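PDB 4OIF: beta-galactosidase from Geobacillus stearothermophilus, which probably hydrolyses terminal non-reducing beta-D-galactose residues of beta-D-galactosides, as a zinc-containing, trimeric member of glycoside hydrolase family 42. Local coordinates for residues P439-Q444 with A473-L478; D520-E523 with M527-I530; N541-R546 with Y550-Y555; A556-I561 with D573-T578. All coordinates share one frame; numbering follows the deposited sequence.

How the contacts relate
All four contacts lie in the trimerisation domain. Buried contact 1 lies nearest the centre of the chain, about 15 Å from it: an apolar and sulfur-centred join of a helix to a loop at the parallel part of the large sheet. Contact 3 is a buried hairpin along that sheet, held by backbone hydrogen bonds. Contacts 2 and 4 share the two-stranded ribbon of 527-534 and 555-561, with Glu528 O facing Lys560 N at 2.9 Å, and both reach the second subunit; contact 2, also buried, works through a weak backbone bond, charge and water, the partly buried contact 4 mainly through aromatic rings. Contacts 3 and 4 meet where Asn541 ND2 packs on Asp573 CB and Tyr575 CE2.

Contact 1 of 4, residues P439-Q444 with A473-L478; sequences PQTLVQ and APMLYL
Leu442 lays its CD1 methyl across the ring of Pro474, 4.0 Å from CG and nearly as close to CB and CD, the two side chains crossing at about a right angle. One residue earlier on the helix, Thr441 meets Met475. The thioether SD sits 3.5 Å from Thr441 OG1 and 3.8 Å from Thr441 CG2, so the sulfur faces the fork of the threonine rather than a single branch. In Met475, CG anti to the carbonyl carbon (chi1 -57°) brings SD there; the bend at chi3 only turns the CE methyl. No hydrogen bond spans the two segments. The hydroxyl of Thr441 is instead bonded to Arg437 O, just before the helix, and to a bound glycerol, while the backbone of Met475 is held by Thr500 OG1 at its N and Asn421 ND2 at its O. Helix 438-451 lies on the path from strand 413-416 to its parallel neighbour 456-459, and here the helix of that beta-alpha-beta crossover packs on the loop leaving the neighbouring parallel strand 470-473, as in a parallel alpha/beta domain.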
loop_
_atom_site.group_PDB
_atom_site.type_symbol
_atom_site.label_atom_id
_atom_site.label_comp_id
_atom_site.label_asym_id
_atom_site.label_seq_id
_atom_site.Cartn_x
_atom_site.Cartn_y
_atom_site.Cartn_z
ATOM N N PRO A 439 -1.054 -13.024 19.899
ATOM C CA PRO A 439 -1.589 -14.383 19.770
ATOM C C PRO A 439 -0.550 -15.392 19.271
ATOM O O PRO A 439 -0.467 -16.518 19.801
ATOM C CB PRO A 439 -2.727 -14.216 18.755
ATOM C CG PRO A 439 -2.404 -12.972 18.019
ATOM C CD PRO A 439 -1.778 -12.082 19.023
ATOM N N GLN A 440 0.242 -14.984 18.285
ATOM C CA GLN A 440 1.341 -15.808 17.789
ATOM C C GLN A 440 2.282 -16.232 18.918
ATOM O O GLN A 440 2.692 -17.399 19.001
ATOM C CB GLN A 440 2.128 -15.064 16.708
ATOM C CG GLN A 440 1.345 -14.799 15.416
ATOM C CD GLN A 440 0.654 -13.441 15.397
ATOM O OE1 GLN A 440 0.439 -12.815 16.439
ATOM N NE2 GLN A 440 0.313 -12.975 14.203
ATOM N N THR A 441 2.615 -15.279 19.784
ATOM C CA THR A 441 3.486 -15.529 20.930
ATOM C C THR A 441 2.877 -16.610 21.821
ATOM O O THR A 441 3.547 -17.600 22.217
ATOM C CB THR A 441 3.725 -14.224 21.743
ATOM O OG1 THR A 441 4.372 -13.254 20.909
ATOM C CG2 THR A 441 4.595 -14.479 22.965
ATOM N N LEU A 442 1.593 -16.436 22.122
ATOM C CA LEU A 442 0.896 -17.496 22.846
ATOM C C LEU A 442 1.096 -18.861 22.166
ATOM O O LEU A 442 1.448 -19.840 22.835
ATOM C CB LEU A 442 -0.579 -17.189 22.972
ATOM C CG LEU A 442 -0.922 -16.402 24.224
ATOM C CD1 LEU A 442 -0.244 -15.044 24.208
ATOM C CD2 LEU A 442 -2.430 -16.261 24.303
ATOM N N VAL A 443 0.914 -18.915 20.844
ATOM C CA VAL A 443 1.140 -20.170 20.121
ATOM C C VAL A 443 2.580 -20.698 20.321
ATOM O O VAL A 443 2.809 -21.910 20.407
ATOM C CB VAL A 443 0.831 -20.003 18.620
ATOM C CG1 VAL A 443 1.099 -21.285 17.871
ATOM C CG2 VAL A 443 -0.604 -19.601 18.434
ATOM N N GLN A 444 3.544 -19.787 20.421
ATOM C CA GLN A 444 4.921 -20.186 20.719
ATOM C C GLN A 444 4.999 -20.884 22.065
ATOM O O GLN A 444 5.777 -21.828 22.246
ATOM C CB GLN A 444 5.877 -18.990 20.721
ATOM C CG GLN A 444 6.133 -18.416 19.357
ATOM C CD GLN A 444 5.975 -19.468 18.286
ATOM O OE1 GLN A 444 6.787 -20.398 18.184
ATOM N NE2 GLN A 444 4.913 -19.343 17.485
ATOM N N ALA A 473 0.688 -17.057 31.123
ATOM C CA ALA A 473 0.086 -15.783 30.723
ATOM C C ALA A 473 1.111 -14.840 30.093
ATOM O O ALA A 473 1.604 -13.929 30.751
ATOM C CB ALA A 473 -0.565 -15.115 31.922
ATOM N N PRO A 474 1.436 -15.051 28.814
ATOM C CA PRO A 474 2.471 -14.239 28.163
ATOM C C PRO A 474 1.965 -12.861 27.726
ATOM O O PRO A 474 0.796 -12.734 27.326
ATOM C CB PRO A 474 2.856 -15.075 26.937
ATOM C CG PRO A 474 2.162 -16.388 27.101
ATOM C CD PRO A 474 0.971 -16.145 27.955
ATOM N N MET A 475 2.844 -11.857 27.781
ATOM C CA MET A 475 2.524 -10.511 27.290
ATOM C C MET A 475 1.153 -10.023 27.754
ATOM O O MET A 475 0.338 -9.573 26.944
ATOM C CB MET A 475 2.576 -10.471 25.765
ATOM C CG MET A 475 3.900 -10.889 25.199
ATOM S SD MET A 475 3.918 -10.775 23.402
ATOM C CE MET A 475 3.824 -8.997 23.237
ATOM N N LEU A 476 0.891 -10.152 29.050
ATOM C CA LEU A 476 -0.372 -9.702 29.610
ATOM C C LEU A 476 -0.253 -8.222 29.924
ATOM O O LEU A 476 -0.375 -7.813 31.080
ATOM C CB LEU A 476 -0.733 -10.501 30.858
ATOM C CG LEU A 476 -2.189 -10.332 31.310
ATOM C CD1 LEU A 476 -3.148 -10.793 30.226
ATOM C CD2 LEU A 476 -2.428 -11.084 32.606
ATOM N N TYR A 477 0.007 -7.446 28.871
ATOM C CA TYR A 477 0.257 -6.008 28.930
ATOM C C TYR A 477 -0.813 -5.274 29.724
ATOM O O TYR A 477 -0.507 -4.527 30.640
ATOM C CB TYR A 477 0.362 -5.482 27.497
ATOM C CG TYR A 477 0.123 -4.006 27.263
ATOM C CD1 TYR A 477 1.159 -3.084 27.376
ATOM C CD2 TYR A 477 -1.126 -3.541 26.852
ATOM C CE1 TYR A 477 0.950 -1.732 27.133
ATOM C CE2 TYR A 477 -1.344 -2.194 26.600
ATOM C CZ TYR A 477 -0.300 -1.295 26.746
ATOM O OH TYR A 477 -0.510 0.048 26.514
ATOM N N LEU A 478 -2.068 -5.510 29.381
ATOM C CA LEU A 478 -3.183 -4.978 30.143
ATOM C C LEU A 478 -3.700 -6.010 31.143
ATOM O O LEU A 478 -3.973 -7.145 30.772
ATOM C CB LEU A 478 -4.305 -4.550 29.196
ATOM C CG LEU A 478 -5.608 -4.018 29.790
ATOM C CD1 LEU A 478 -6.204 -2.977 28.853
ATOM C CD2 LEU A 478 -6.607 -5.152 30.063
#

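Contact 2 of 4, residues D520-E523 with M527-I530; sequences DLRE and MEPI
The backbone turns from helix 519-525 into strand 527-534 so sharply that Arg522 and Met527 bring their CA atoms to 5.4 Å, joined by a weak hydrogen bond from Met527 N to Arg522 O (3.5 Å). The carbonyl of Met527 also faces the helix: its O takes a CA-H...O contact from Arg522 CA at 3.4 Å, with an angle of 154° at the hydrogen, and Arg522 CG packs on the same oxygen. With CG anti to the backbone N (chi1 180°), the arginine runs alongside Glu528, both side chains pointing the same way, and its bend at chi3 turns the guanidinium back from the carboxylate. Arg522 NH1 and Glu528 OE2 stay 5.1 Å apart, and the two planes are turned 49° from each other. A water bridges NH1 to the other carboxylate oxygen, OE1, lying in the guanidinium plane at its edge; it accepts from Arg522 NH1 at 2.5 Å and donates to Glu528 OE1 at 2.9 Å. This helix-to-strand turn leads into the two-stranded antiparallel ribbon of the trimerisation domain and places Glu528 at a subunit boundary. There OE1 forms a salt bridge with Arg382 of the second subunit, while OE2 is hydrogen-bonded to His562 of its own chain, so both carboxylate oxygens are engaged and the negative charge is probably stabilised. The CB of Met527 points away from the helix, and the side chain packs on Ile559 and Thr582.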
loop_
_atom_site.group_PDB
_atom_site.type_symbol
_atom_site.label_atom_id
_atom_site.label_comp_id
_atom_site.label_asym_id
_atom_site.label_seq_id
_atom_site.Cartn_x
_atom_site.Cartn_y
_atom_site.Cartn_z
ATOM N N ASP A 520 1.823 -6.723 44.140
ATOM C CA ASP A 520 1.451 -8.133 44.142
ATOM C C ASP A 520 2.320 -8.942 43.191
ATOM O O ASP A 520 2.850 -9.979 43.575
ATOM C CB ASP A 520 -0.019 -8.311 43.770
ATOM C CG ASP A 520 -0.967 -7.944 44.905
ATOM O OD1 ASP A 520 -0.488 -7.706 46.033
ATOM O OD2 ASP A 520 -2.201 -7.917 44.665
ATOM N N LEU A 521 2.480 -8.456 41.960
ATOM C CA LEU A 521 3.314 -9.129 40.960
ATOM C C LEU A 521 4.791 -9.160 41.382
ATOM O O LEU A 521 5.466 -10.180 41.219
ATOM C CB LEU A 521 3.170 -8.450 39.588
ATOM C CG LEU A 521 1.767 -8.459 38.971
ATOM C CD1 LEU A 521 1.786 -7.640 37.717
ATOM C CD2 LEU A 521 1.254 -9.874 38.678
ATOM N N ARG A 522 5.286 -8.043 41.915
ATOM C CA ARG A 522 6.665 -7.975 42.388
ATOM C C ARG A 522 6.906 -9.065 43.424
ATOM O O ARG A 522 7.879 -9.822 43.337
ATOM C CB ARG A 522 6.993 -6.599 42.986
ATOM C CG ARG A 522 8.444 -6.520 43.494
ATOM C CD ARG A 522 8.767 -5.233 44.270
ATOM N NE ARG A 522 7.986 -5.116 45.501
ATOM C CZ ARG A 522 7.133 -4.124 45.744
ATOM N NH1 ARG A 522 6.968 -3.166 44.847
ATOM N NH2 ARG A 522 6.446 -4.088 46.879
ATOM N N GLU A 523 5.999 -9.142 44.393
ATOM C CA GLU A 523 6.074 -10.147 45.441
ATOM C C GLU A 523 6.035 -11.552 44.863
ATOM O O GLU A 523 6.860 -12.397 45.209
ATOM C CB GLU A 523 4.928 -9.962 46.436
ATOM C CG GLU A 523 5.197 -8.956 47.539
ATOM C CD GLU A 523 3.944 -8.635 48.345
ATOM O OE1 GLU A 523 2.917 -9.327 48.157
ATOM O OE2 GLU A 523 3.982 -7.685 49.158
ATOM N N MET A 527 10.840 -10.316 41.627
ATOM C CA MET A 527 11.628 -9.450 40.766
ATOM C C MET A 527 10.709 -8.367 40.195
ATOM O O MET A 527 9.515 -8.334 40.514
ATOM C CB MET A 527 12.315 -10.252 39.641
ATOM C CG MET A 527 11.445 -11.285 38.944
ATOM S SD MET A 527 10.120 -10.606 37.909
ATOM C CE MET A 527 11.012 -9.775 36.598
ATOM N N GLU A 528 11.258 -7.476 39.373
ATOM C CA GLU A 528 10.415 -6.581 38.577
ATOM C C GLU A 528 11.111 -6.160 37.296
ATOM O O GLU A 528 12.345 -6.100 37.234
ATOM C CB GLU A 528 10.006 -5.349 39.380
ATOM C CG GLU A 528 11.153 -4.566 39.979
ATOM C CD GLU A 528 10.665 -3.408 40.840
ATOM O OE1 GLU A 528 9.759 -2.662 40.397
ATOM O OE2 GLU A 528 11.180 -3.252 41.966
ATOM N N PRO A 529 10.326 -5.891 36.251
ATOM C CA PRO A 529 10.939 -5.380 35.021
ATOM C C PRO A 529 11.188 -3.883 35.159
ATOM O O PRO A 529 10.336 -3.191 35.719
ATOM C CB PRO A 529 9.882 -5.679 33.955
ATOM C CG PRO A 529 8.578 -5.639 34.704
ATOM C CD PRO A 529 8.867 -6.068 36.121
ATOM N N ILE A 530 12.315 -3.367 34.688
ATOM C CA ILE A 530 12.455 -1.919 34.725
ATOM C C ILE A 530 12.606 -1.306 33.343
ATOM O O ILE A 530 12.454 -0.102 33.196
ATOM C CB ILE A 530 13.633 -1.479 35.612
ATOM C CG1 ILE A 530 14.964 -1.942 35.036
ATOM C CG2 ILE A 530 13.461 -2.025 37.021
ATOM C CD1 ILE A 530 16.144 -1.580 35.925
HETATM O O HOH W 1 7.674 -2.862 42.431
#

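Contact 3 of 4, residues N541-R546 with Y550-Y555; sequences NSVHYR and YELKDY
Val543 and Tyr550 form a hydrogen-bonded pair of a beta hairpin, strands 541-545 and 548-553, each N meeting the other's O at 2.9 Å. Asn541 and Leu552 make the next such pair: Asn541 N reaches Leu552 O at 3.0 Å, and Leu552 N reaches Asn541 O at 2.9 Å. Between them Ser542 and Glu551 are a non-hydrogen-bonded pair, and Ser542 CA makes a CA-H...O contact with Tyr550 O. Leu552 CD2 touches Asn541 CB at 3.8 Å on the face that carries Val543. Near the turn, the Tyr550 ring presents CE1 to the edge of the Tyr545 ring, 3.7 Å from CD2, with planes 58° apart; Tyr545 O lies at the edge of the Tyr550 ring, in its plane. Chi1 of -62°, CG beside the backbone N, carries the ring there. Outside the hairpin, Phe602 meets both rings edge-to-face, and Asp605 bonds Tyr550 OH. With an alanine here, Tyr545 would probably lose its neighbouring ring and Asp605 its hydroxyl partner, leaving a gap beside Phe602. At the far end, Asn541 OD1 accepts Ser542 N in the carbonyl plane at 2.8 Å.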
loop_
_atom_site.group_PDB
_atom_site.type_symbol
_atom_site.label_atom_id
_atom_site.label_comp_id
_atom_site.label_asym_id
_atom_site.label_seq_id
_atom_site.Cartn_x
_atom_site.Cartn_y
_atom_site.Cartn_z
ATOM N N ASN A 541 20.122 -11.023 20.347
ATOM C CA ASN A 541 20.828 -11.221 21.603
ATOM C C ASN A 541 20.816 -12.717 21.871
ATOM O O ASN A 541 20.570 -13.512 20.961
ATOM C CB ASN A 541 20.194 -10.415 22.758
ATOM C CG ASN A 541 21.227 -9.984 23.839
ATOM O OD1 ASN A 541 22.001 -10.801 24.343
ATOM N ND2 ASN A 541 21.236 -8.696 24.181
ATOM N N SER A 542 21.086 -13.099 23.107
ATOM C CA SER A 542 21.065 -14.491 23.495
ATOM C C SER A 542 21.000 -14.581 24.996
ATOM O O SER A 542 21.514 -13.706 25.696
ATOM C CB SER A 542 22.297 -15.226 22.986
ATOM O OG SER A 542 23.466 -14.674 23.558
ATOM N N VAL A 543 20.363 -15.644 25.481
ATOM C CA VAL A 543 20.279 -15.932 26.902
ATOM C C VAL A 543 20.986 -17.252 27.221
ATOM O O VAL A 543 20.750 -18.272 26.584
ATOM C CB VAL A 543 18.814 -16.001 27.370
ATOM C CG1 VAL A 543 18.733 -16.468 28.813
ATOM C CG2 VAL A 543 18.154 -14.648 27.212
ATOM N N HIS A 544 21.873 -17.228 28.203
ATOM C CA HIS A 544 22.462 -18.459 28.689
ATOM C C HIS A 544 21.571 -19.013 29.779
ATOM O O HIS A 544 21.253 -18.316 30.760
ATOM C CB HIS A 544 23.873 -18.230 29.208
ATOM C CG HIS A 544 24.675 -19.483 29.325
ATOM N ND1 HIS A 544 24.729 -20.226 30.485
ATOM C CD2 HIS A 544 25.449 -20.131 28.425
ATOM C CE1 HIS A 544 25.513 -21.272 30.298
ATOM N NE2 HIS A 544 25.960 -21.240 29.055
ATOM N N TYR A 545 21.173 -20.269 29.587
ATOM C CA TYR A 545 20.211 -20.941 30.441
ATOM C C TYR A 545 20.465 -22.452 30.403
ATOM O O TYR A 545 20.627 -23.041 29.325
ATOM C CB TYR A 545 18.786 -20.593 29.995
ATOM C CG TYR A 545 17.701 -21.446 30.601
ATOM C CD1 TYR A 545 17.160 -21.135 31.833
ATOM C CD2 TYR A 545 17.200 -22.553 29.925
ATOM C CE1 TYR A 545 16.159 -21.906 32.387
ATOM C CE2 TYR A 545 16.199 -23.330 30.469
ATOM C CZ TYR A 545 15.684 -23.004 31.701
ATOM O OH TYR A 545 14.689 -23.773 32.252
ATOM N N ARG A 546 20.522 -23.059 31.587
ATOM C CA ARG A 546 20.851 -24.477 31.737
ATOM C C ARG A 546 22.004 -24.908 30.847
ATOM O O ARG A 546 21.885 -25.891 30.128
ATOM C CB ARG A 546 19.637 -25.354 31.434
ATOM C CG ARG A 546 18.420 -25.074 32.304
ATOM C CD ARG A 546 18.611 -25.590 33.706
ATOM N NE ARG A 546 17.377 -25.546 34.482
ATOM C CZ ARG A 546 17.039 -24.543 35.287
ATOM N NH1 ARG A 546 17.849 -23.500 35.417
ATOM N NH2 ARG A 546 15.894 -24.584 35.965
ATOM N N TYR A 550 20.686 -19.511 24.013
ATOM C CA TYR A 550 19.445 -19.491 23.223
ATOM C C TYR A 550 19.283 -18.133 22.544
ATOM O O TYR A 550 19.482 -17.103 23.169
ATOM C CB TYR A 550 18.226 -19.786 24.103
ATOM C CG TYR A 550 18.223 -21.153 24.763
ATOM C CD1 TYR A 550 18.803 -21.348 26.011
ATOM C CD2 TYR A 550 17.629 -22.245 24.141
ATOM C CE1 TYR A 550 18.792 -22.590 26.616
ATOM C CE2 TYR A 550 17.617 -23.492 24.735
ATOM C CZ TYR A 550 18.199 -23.658 25.969
ATOM O OH TYR A 550 18.188 -24.895 26.560
ATOM N N GLU A 551 18.920 -18.121 21.270
ATOM C CA GLU A 551 18.827 -16.851 20.557
ATOM C C GLU A 551 17.643 -15.972 20.987
ATOM O O GLU A 551 16.530 -16.455 21.188
ATOM C CB GLU A 551 18.747 -17.088 19.051
ATOM C CG GLU A 551 18.981 -15.814 18.233
ATOM C CD GLU A 551 18.636 -15.984 16.767
ATOM O OE1 GLU A 551 19.466 -15.608 15.911
ATOM O OE2 GLU A 551 17.533 -16.490 16.474
ATOM N N LEU A 552 17.904 -14.675 21.125
ATOM C CA LEU A 552 16.860 -13.712 21.434
ATOM C C LEU A 552 16.601 -12.801 20.248
ATOM O O LEU A 552 17.542 -12.345 19.581
ATOM C CB LEU A 552 17.231 -12.866 22.657
ATOM C CG LEU A 552 16.233 -11.801 23.127
ATOM C CD1 LEU A 552 16.361 -11.614 24.633
ATOM C CD2 LEU A 552 16.401 -10.460 22.411
ATOM N N LYS A 553 15.319 -12.521 20.020
ATOM C CA LYS A 553 14.877 -11.534 19.036
ATOM C C LYS A 553 13.759 -10.640 19.584
ATOM O O LYS A 553 13.051 -11.025 20.519
ATOM C CB LYS A 553 14.400 -12.230 17.752
ATOM C CG LYS A 553 15.498 -13.003 17.054
ATOM C CD LYS A 553 15.127 -13.401 15.646
ATOM C CE LYS A 553 13.992 -14.397 15.597
ATOM N NZ LYS A 553 13.666 -14.735 14.173
ATOM N N ASP A 554 13.631 -9.447 19.002
ATOM C CA ASP A 554 12.471 -8.558 19.166
ATOM C C ASP A 554 12.380 -7.814 20.493
ATOM O O ASP A 554 12.242 -6.590 20.500
ATOM C CB ASP A 554 11.160 -9.333 18.959
ATOM C CG ASP A 554 11.050 -9.938 17.572
ATOM O OD1 ASP A 554 11.745 -9.462 16.645
ATOM O OD2 ASP A 554 10.253 -10.887 17.407
ATOM N N TYR A 555 12.418 -8.542 21.609
ATOM C CA TYR A 555 12.262 -7.913 22.922
ATOM C C TYR A 555 13.164 -8.496 23.998
ATOM O O TYR A 555 13.348 -9.711 24.092
ATOM C CB TYR A 555 10.810 -8.008 23.389
ATOM C CG TYR A 555 9.848 -7.312 22.465
ATOM C CD1 TYR A 555 9.719 -5.929 22.491
ATOM C CD2 TYR A 555 9.071 -8.027 21.568
ATOM C CE1 TYR A 555 8.852 -5.273 21.650
ATOM C CE2 TYR A 555 8.195 -7.376 20.718
ATOM C CZ TYR A 555 8.094 -5.996 20.765
ATOM O OH TYR A 555 7.235 -5.329 19.931
#

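Contact 4 of 4, residues A556-I561 with D573-T578; sequences ATVIKI and DFYADT
The Tyr575 ring meets Val558 CG2 and Ala556 CB obliquely; Asp573 CB lies over one of its faces, toward the rim, and Phe574 CE1 sits at its edge, in plane. Tyr575 CD1 in turn stands 3.3 Å above the centre of the Phe574 ring. The rings belong to the loop between strands 565-570 and 579-586, where a type I turn (573-576) overlaps a type II turn (575-578) beside strand 555-561 of the two-stranded antiparallel ribbon. Chi1 of 39° sets Tyr575 CG between its backbone N and carbonyl carbon, directing the ring along the strand: Val558 CG2 packs 4.0 Å from CD1, and the ring runs past Ala556, whose CB lies 3.6 Å from CE2 and 3.2 Å from OH. Val558 CG2 also brushes Phe574 CZ at 4.4 Å. Beyond the pair, Asp533 holds Tyr575 OH by a hydrogen bond and Tyr570 meets the ring edge-to-face; Asp573 forms a salt bridge with Arg338 of the second subunit. Replacing Tyr575 by a serine would probably remove the ring that packs on Val558 and Ala556 and leave Asp533 without its phenol partner. Farther along, a water accepts from Ile559 N at 2.7 Å and donates to Thr578 OG1 at 3.1 Å.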
loop_
_atom_site.group_PDB
_atom_site.type_symbol
_atom_site.label_atom_id
_atom_site.label_comp_id
_atom_site.label_asym_id
_atom_site.label_seq_id
_atom_site.Cartn_x
_atom_site.Cartn_y
_atom_site.Cartn_z
ATOM N N ALA A 556 13.717 -7.606 24.811
ATOM C CA ALA A 556 14.422 -8.000 26.011
ATOM C C ALA A 556 13.870 -7.198 27.164
ATOM O O ALA A 556 13.326 -6.113 26.973
ATOM C CB ALA A 556 15.913 -7.781 25.865
ATOM N N THR A 557 13.990 -7.731 28.370
ATOM C CA THR A 557 13.570 -6.972 29.535
ATOM C C THR A 557 14.695 -6.853 30.553
ATOM O O THR A 557 15.241 -7.859 30.994
ATOM C CB THR A 557 12.342 -7.614 30.217
ATOM O OG1 THR A 557 11.331 -7.901 29.235
ATOM C CG2 THR A 557 11.780 -6.671 31.269
ATOM N N VAL A 558 15.047 -5.629 30.930
ATOM C CA VAL A 558 16.011 -5.458 32.011
ATOM C C VAL A 558 15.284 -5.748 33.326
ATOM O O VAL A 558 14.178 -5.260 33.552
ATOM C CB VAL A 558 16.637 -4.044 32.023
ATOM C CG1 VAL A 558 17.597 -3.894 33.200
ATOM C CG2 VAL A 558 17.386 -3.772 30.717
ATOM N N ILE A 559 15.896 -6.551 34.189
ATOM C CA ILE A 559 15.221 -7.047 35.390
ATOM C C ILE A 559 15.948 -6.746 36.708
ATOM O O ILE A 559 17.154 -6.947 36.839
ATOM C CB ILE A 559 15.016 -8.567 35.282
ATOM C CG1 ILE A 559 13.966 -8.878 34.212
ATOM C CG2 ILE A 559 14.631 -9.170 36.629
ATOM C CD1 ILE A 559 14.055 -10.303 33.688
ATOM N N LYS A 560 15.188 -6.266 37.681
ATOM C CA LYS A 560 15.673 -6.070 39.043
ATOM C C LYS A 560 15.274 -7.252 39.944
ATOM O O LYS A 560 14.086 -7.522 40.132
ATOM C CB LYS A 560 15.111 -4.760 39.600
ATOM C CG LYS A 560 15.548 -4.400 41.012
ATOM C CD LYS A 560 14.755 -3.188 41.492
ATOM C CE LYS A 560 15.416 -2.461 42.648
ATOM N NZ LYS A 560 14.710 -1.168 42.898
ATOM N N ILE A 561 16.263 -7.946 40.504
ATOM C CA ILE A 561 16.013 -9.136 41.330
ATOM C C ILE A 561 15.733 -8.824 42.794
ATOM O O ILE A 561 16.393 -7.986 43.400
ATOM C CB ILE A 561 17.211 -10.115 41.288
ATOM C CG1 ILE A 561 17.424 -10.631 39.869
ATOM C CG2 ILE A 561 17.006 -11.275 42.253
ATOM C CD1 ILE A 561 16.206 -11.255 39.278
ATOM N N ASP A 573 24.938 -6.914 24.531
ATOM C CA ASP A 573 24.379 -5.570 24.721
ATOM C C ASP A 573 24.616 -5.052 26.147
ATOM O O ASP A 573 25.280 -5.703 26.948
ATOM C CB ASP A 573 22.883 -5.549 24.383
ATOM C CG ASP A 573 22.449 -4.261 23.676
ATOM O OD1 ASP A 573 22.955 -3.170 24.012
ATOM O OD2 ASP A 573 21.586 -4.344 22.774
ATOM N N PHE A 574 24.077 -3.879 26.464
ATOM C CA PHE A 574 24.461 -3.198 27.699
ATOM C C PHE A 574 23.959 -3.913 28.947
ATOM O O PHE A 574 24.486 -3.683 30.028
ATOM C CB PHE A 574 23.991 -1.721 27.694
ATOM C CG PHE A 574 22.503 -1.526 27.875
ATOM C CD1 PHE A 574 21.651 -1.516 26.771
ATOM C CD2 PHE A 574 21.965 -1.293 29.134
ATOM C CE1 PHE A 574 20.277 -1.314 26.923
ATOM C CE2 PHE A 574 20.588 -1.085 29.305
ATOM C CZ PHE A 574 19.743 -1.107 28.195
ATOM N N TYR A 575 22.958 -4.781 28.807
ATOM C CA TYR A 575 22.461 -5.530 29.950
ATOM C C TYR A 575 22.995 -6.960 29.966
ATOM O O TYR A 575 22.395 -7.855 30.574
ATOM C CB TYR A 575 20.933 -5.541 29.968
ATOM C CG TYR A 575 20.272 -5.680 28.610
ATOM C CD1 TYR A 575 20.003 -4.558 27.834
ATOM C CD2 TYR A 575 19.896 -6.929 28.116
ATOM C CE1 TYR A 575 19.394 -4.668 26.610
ATOM C CE2 TYR A 575 19.294 -7.052 26.888
ATOM C CZ TYR A 575 19.036 -5.907 26.139
ATOM O OH TYR A 575 18.426 -5.996 24.905
ATOM N N ALA A 576 24.124 -7.168 29.292
ATOM C CA ALA A 576 24.788 -8.464 29.299
ATOM C C ALA A 576 25.085 -8.947 30.725
ATOM O O ALA A 576 25.398 -8.149 31.607
ATOM C CB ALA A 576 26.055 -8.401 28.491
ATOM N N ASP A 577 24.935 -10.256 30.920
ATOM C CA ASP A 577 25.176 -10.931 32.200
ATOM C C ASP A 577 24.218 -10.490 33.298
ATOM O O ASP A 577 24.483 -10.703 34.472
ATOM C CB ASP A 577 26.622 -10.723 32.664
ATOM C CG ASP A 577 27.630 -11.246 31.664
ATOM O OD1 ASP A 577 27.378 -12.299 31.039
ATOM O OD2 ASP A 577 28.678 -10.602 31.495
ATOM N N THR A 578 23.097 -9.882 32.917
ATOM C CA THR A 578 22.051 -9.544 33.890
ATOM C C THR A 578 20.923 -10.568 33.698
ATOM O O THR A 578 20.902 -11.250 32.686
ATOM C CB THR A 578 21.544 -8.084 33.718
ATOM O OG1 THR A 578 21.005 -7.906 32.406
ATOM C CG2 THR A 578 22.672 -7.097 33.933
HETATM O O HOH W 2 18.070 -8.000 33.381
#